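Local coordinates for DNA translocase coupling protein (Clostridium perfringens, PDB 6O1W) that probably uses ATP to drive DNA transfer in plasmid conjugation, this being part of a membrane protein of the FtsK/SpoIIIE family, at residues K38-D43 with N314-D319. Numbering follows the deposited sequence.
With BGC (beta-D-glucopyranose), chain D.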
ATOM      1  N   LYS A  38      -2.480 -10.377  14.866  1.00 38.26           N
ATOM      2  CA  LYS A  38      -2.947  -9.164  15.549  1.00 40.08           C
ATOM      3  C   LYS A  38      -3.075  -7.923  14.656  1.00 44.53           C
ATOM      4  O   LYS A  38      -3.957  -7.109  14.894  1.00 47.10           O
ATOM      5  CB  LYS A  38      -2.047  -8.867  16.764  1.00 44.30           C
ATOM      6  CG  LYS A  38      -2.733  -8.151  17.924  1.00 70.40           C
ATOM      7  CD  LYS A  38      -1.675  -7.517  18.836  1.00 84.80           C
ATOM      8  CE  LYS A  38      -2.200  -7.065  20.169  1.00 95.91           C
ATOM      9  NZ  LYS A  38      -1.099  -6.570  21.047  1.00106.11           N
ATOM     10  N   GLY A  39      -2.210  -7.780  13.663  1.00 39.35           N
ATOM     11  CA  GLY A  39      -2.261  -6.648  12.740  1.00 37.60           C
ATOM     12  C   GLY A  39      -3.292  -6.818  11.636  1.00 37.58           C
ATOM     13  O   GLY A  39      -4.080  -5.907  11.386  1.00 35.71           O
ATOM     14  N   THR A  40      -3.309  -7.987  10.973  1.00 33.56           N
ATOM     15  CA  THR A  40      -4.246  -8.256   9.868  1.00 32.97           C
ATOM     16  C   THR A  40      -5.615  -8.718  10.326  1.00 37.63           C
ATOM     17  O   THR A  40      -6.566  -8.626   9.554  1.00 38.57           O
ATOM     18  CB  THR A  40      -3.670  -9.253   8.856  1.00 37.35           C
ATOM     19  OG1 THR A  40      -3.643 -10.559   9.448  1.00 34.64           O
ATOM     20  CG2 THR A  40      -2.268  -8.869   8.367  1.00 36.01           C
ATOM     21  N   ARG A  41      -5.710  -9.269  11.549  1.00 35.21           N
ATOM     22  CA  ARG A  41      -6.927  -9.831  12.157  1.00 35.23           C
ATOM     23  C   ARG A  41      -7.405 -11.087  11.387  1.00 39.60           C
ATOM     24  O   ARG A  41      -8.590 -11.427  11.383  1.00 39.43           O
ATOM     25  CB  ARG A  41      -8.032  -8.772  12.359  1.00 34.76           C
ATOM     26  CG  ARG A  41      -7.626  -7.672  13.343  1.00 36.76           C
ATOM     27  CD  ARG A  41      -8.389  -7.750  14.653  1.00 48.86           C
ATOM     28  NE  ARG A  41      -9.069  -6.483  14.940  1.00 67.77           N
ATOM     29  CZ  ARG A  41     -10.350  -6.368  15.289  1.00 77.72           C
ATOM     30  NH1 ARG A  41     -11.109  -7.450  15.431  1.00 57.12           N
ATOM     31  NH2 ARG A  41     -10.875  -5.170  15.514  1.00 64.21           N
ATOM     32  N   ILE A  42      -6.453 -11.788  10.762  1.00 35.88           N
ATOM     33  CA  ILE A  42      -6.715 -13.033  10.036  1.00 35.53           C
ATOM     34  C   ILE A  42      -6.210 -14.133  10.972  1.00 39.46           C
ATOM     35  O   ILE A  42      -5.070 -14.044  11.446  1.00 38.39           O
ATOM     36  CB  ILE A  42      -5.998 -13.100   8.654  1.00 37.38           C
ATOM     37  CG1 ILE A  42      -6.466 -11.971   7.716  1.00 37.32           C
ATOM     38  CG2 ILE A  42      -6.205 -14.486   7.993  1.00 37.76           C
ATOM     39  CD1 ILE A  42      -5.456 -11.691   6.507  1.00 34.58           C
ATOM     40  N   ASP A  43      -7.063 -15.149  11.218  1.00 34.06           N
ATOM     41  CA  ASP A  43      -6.822 -16.298  12.087  1.00 34.71           C
ATOM     42  C   ASP A  43      -6.552 -17.569  11.302  1.00 38.35           C
ATOM     43  O   ASP A  43      -7.075 -17.742  10.216  1.00 39.66           O
ATOM     44  CB  ASP A  43      -8.048 -16.541  13.007  1.00 36.95           C
ATOM     45  CG  ASP A  43      -8.505 -15.320  13.801  1.00 53.20           C
ATOM     46  OD1 ASP A  43      -7.725 -14.831  14.640  1.00 56.34           O
ATOM     47  OD2 ASP A  43      -9.640 -14.859  13.582  1.00 59.20           O
ATOM     48  N   ASN A 314       7.966  -9.824   5.070  1.00 33.83           N
ATOM     49  CA  ASN A 314       7.122 -10.867   5.681  1.00 33.23           C
ATOM     50  C   ASN A 314       6.268 -11.471   4.534  1.00 37.02           C
ATOM     51  O   ASN A 314       6.271 -10.919   3.432  1.00 36.63           O
ATOM     52  CB  ASN A 314       6.289 -10.360   6.874  1.00 30.09           C
ATOM     53  CG  ASN A 314       5.215  -9.366   6.537  1.00 40.03           C
ATOM     54  OD1 ASN A 314       4.385  -9.587   5.664  1.00 33.97           O
ATOM     55  ND2 ASN A 314       5.179  -8.253   7.254  1.00 37.47           N
ATOM     56  N   THR A 315       5.544 -12.569   4.782  1.00 32.32           N
ATOM     57  CA  THR A 315       4.767 -13.278   3.765  1.00 31.51           C
ATOM     58  C   THR A 315       3.252 -13.009   3.868  1.00 36.91           C
ATOM     59  O   THR A 315       2.470 -13.763   3.283  1.00 38.23           O
ATOM     60  CB  THR A 315       5.027 -14.798   3.927  1.00 39.23           C
ATOM     61  OG1 THR A 315       4.469 -15.200   5.181  1.00 40.62           O
ATOM     62  CG2 THR A 315       6.524 -15.174   3.861  1.00 33.46           C
ATOM     63  N   LYS A 316       2.830 -11.969   4.599  1.00 32.70           N
ATOM     64  CA  LYS A 316       1.404 -11.702   4.858  1.00 32.39           C
ATOM     65  C   LYS A 316       0.548 -11.313   3.646  1.00 35.78           C
ATOM     66  O   LYS A 316      -0.673 -11.451   3.738  1.00 34.07           O
ATOM     67  CB  LYS A 316       1.217 -10.663   5.967  1.00 34.19           C
ATOM     68  CG  LYS A 316       1.867 -11.051   7.289  1.00 37.18           C
ATOM     69  CD  LYS A 316       1.758  -9.878   8.285  1.00 41.05           C
ATOM     70  CE  LYS A 316       2.693 -10.001   9.455  1.00 44.82           C
ATOM     71  NZ  LYS A 316       2.381 -11.200  10.269  1.00 42.91           N
ATOM     72  N   ALA A 317       1.143 -10.828   2.526  1.00 33.30           N
ATOM     73  CA  ALA A 317       0.312 -10.485   1.350  1.00 34.12           C
ATOM     74  C   ALA A 317      -0.372 -11.743   0.739  1.00 37.18           C
ATOM     75  O   ALA A 317      -1.386 -11.622   0.067  1.00 36.70           O
ATOM     76  CB  ALA A 317       1.135  -9.738   0.301  1.00 35.02           C
ATOM     77  N   LYS A 318       0.135 -12.949   1.048  1.00 33.98           N
ATOM     78  CA  LYS A 318      -0.474 -14.195   0.559  1.00 34.27           C
ATOM     79  C   LYS A 318      -1.772 -14.562   1.324  1.00 39.51           C
ATOM     80  O   LYS A 318      -2.521 -15.418   0.869  1.00 40.09           O
ATOM     81  CB  LYS A 318       0.569 -15.354   0.585  1.00 36.08           C
ATOM     82  CG  LYS A 318       0.673 -16.085   1.933  1.00 47.49           C
ATOM     83  CD  LYS A 318       2.034 -16.733   2.218  1.00 57.82           C
ATOM     84  CE  LYS A 318       2.099 -17.387   3.599  1.00 60.75           C
ATOM     85  NZ  LYS A 318       1.862 -16.437   4.742  1.00 51.80           N
ATOM     86  N   ASP A 319      -2.008 -13.942   2.497  1.00 36.38           N
ATOM     87  CA  ASP A 319      -3.137 -14.239   3.394  1.00 35.42           C
ATOM     88  C   ASP A 319      -4.360 -13.380   3.134  1.00 37.02           C
ATOM     89  O   ASP A 319      -5.420 -13.663   3.701  1.00 35.61           O
ATOM     90  CB  ASP A 319      -2.737 -13.980   4.862  1.00 37.04           C
ATOM     91  CG  ASP A 319      -1.424 -14.560   5.325  1.00 50.85           C
ATOM     92  OD1 ASP A 319      -1.056 -15.639   4.842  1.00 52.97           O
ATOM     93  OD2 ASP A 319      -0.779 -13.940   6.205  1.00 55.86           O
TER
HETATM   94  C2  BGC D 502       0.100 -17.307   7.992  1.00 53.63           C
HETATM   95  C3  BGC D 502       0.756 -16.196   8.810  1.00 52.14           C
HETATM   96  C4  BGC D 502      -0.230 -15.605   9.814  1.00 52.83           C
HETATM   97  C5  BGC D 502      -0.875 -16.716  10.642  1.00 51.38           C
HETATM   98  C6  BGC D 502      -1.976 -16.224  11.554  1.00 49.05           C
HETATM   99  C1  BGC D 502      -0.562 -18.333   8.904  1.00 54.67           C
HETATM  100  O1  BGC D 502      -1.250 -19.242   8.115  1.00 55.92           O
HETATM  101  O2  BGC D 502       1.055 -17.979   7.178  1.00 57.08           O
HETATM  102  O3  BGC D 502       1.214 -15.166   7.937  1.00 49.75           O
HETATM  103  O4  BGC D 502       0.409 -14.656  10.665  1.00 53.49           O
HETATM  104  O5  BGC D 502      -1.484 -17.677   9.769  1.00 52.79           O
HETATM  105  O6  BGC D 502      -3.104 -15.769  10.812  1.00 47.04           O
HETATM  106  O   HOH W   1      -1.876 -12.431   8.201  1.00 38.30           O
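Asp319 OD2 is gripped twice: the O3 hydroxyl of the bound beta-D-glucopyranose donates to it at 2.9 Å, and so does a water that in turn accepts from Thr40 OG1. That water oxygen lies 2.7 Å from Asp319 OD2. No direct hydrogen bond joins 38-43 to 314-319, so water and sugar do the bridging. The glucose gives its O6 hydroxyl to Ile42 O (2.7 Å). Lys318 NZ donates to O2, beside O3, at 3.0 Å. The same ammonium forms a salt bridge with Asp319 OD1 on the syn side, 22° out of the carboxylate plane; a bend at chi4 (-60°) brings it to Thr315 OG1 and to Thr315 O, where it sits above the carbonyl plane and not on a lone pair. Ile42, Lys316, Lys318 and Asp319 help line a glucose pocket between the loop joining strands 30-36 and 43-48 of a four-stranded antiparallel sheet and the loop that follows helix 305-312, away from the predicted ATP site. Asp37 and Glu44 also hydrogen-bond the sugar, and Asp37 forms a salt bridge with Lys316 NZ. Apolar contact is slight: Ile42 CD1 lies 3.9 Å from Asp319 CB, and Thr40 CG2 meets Lys316 CD at 4.2 Å.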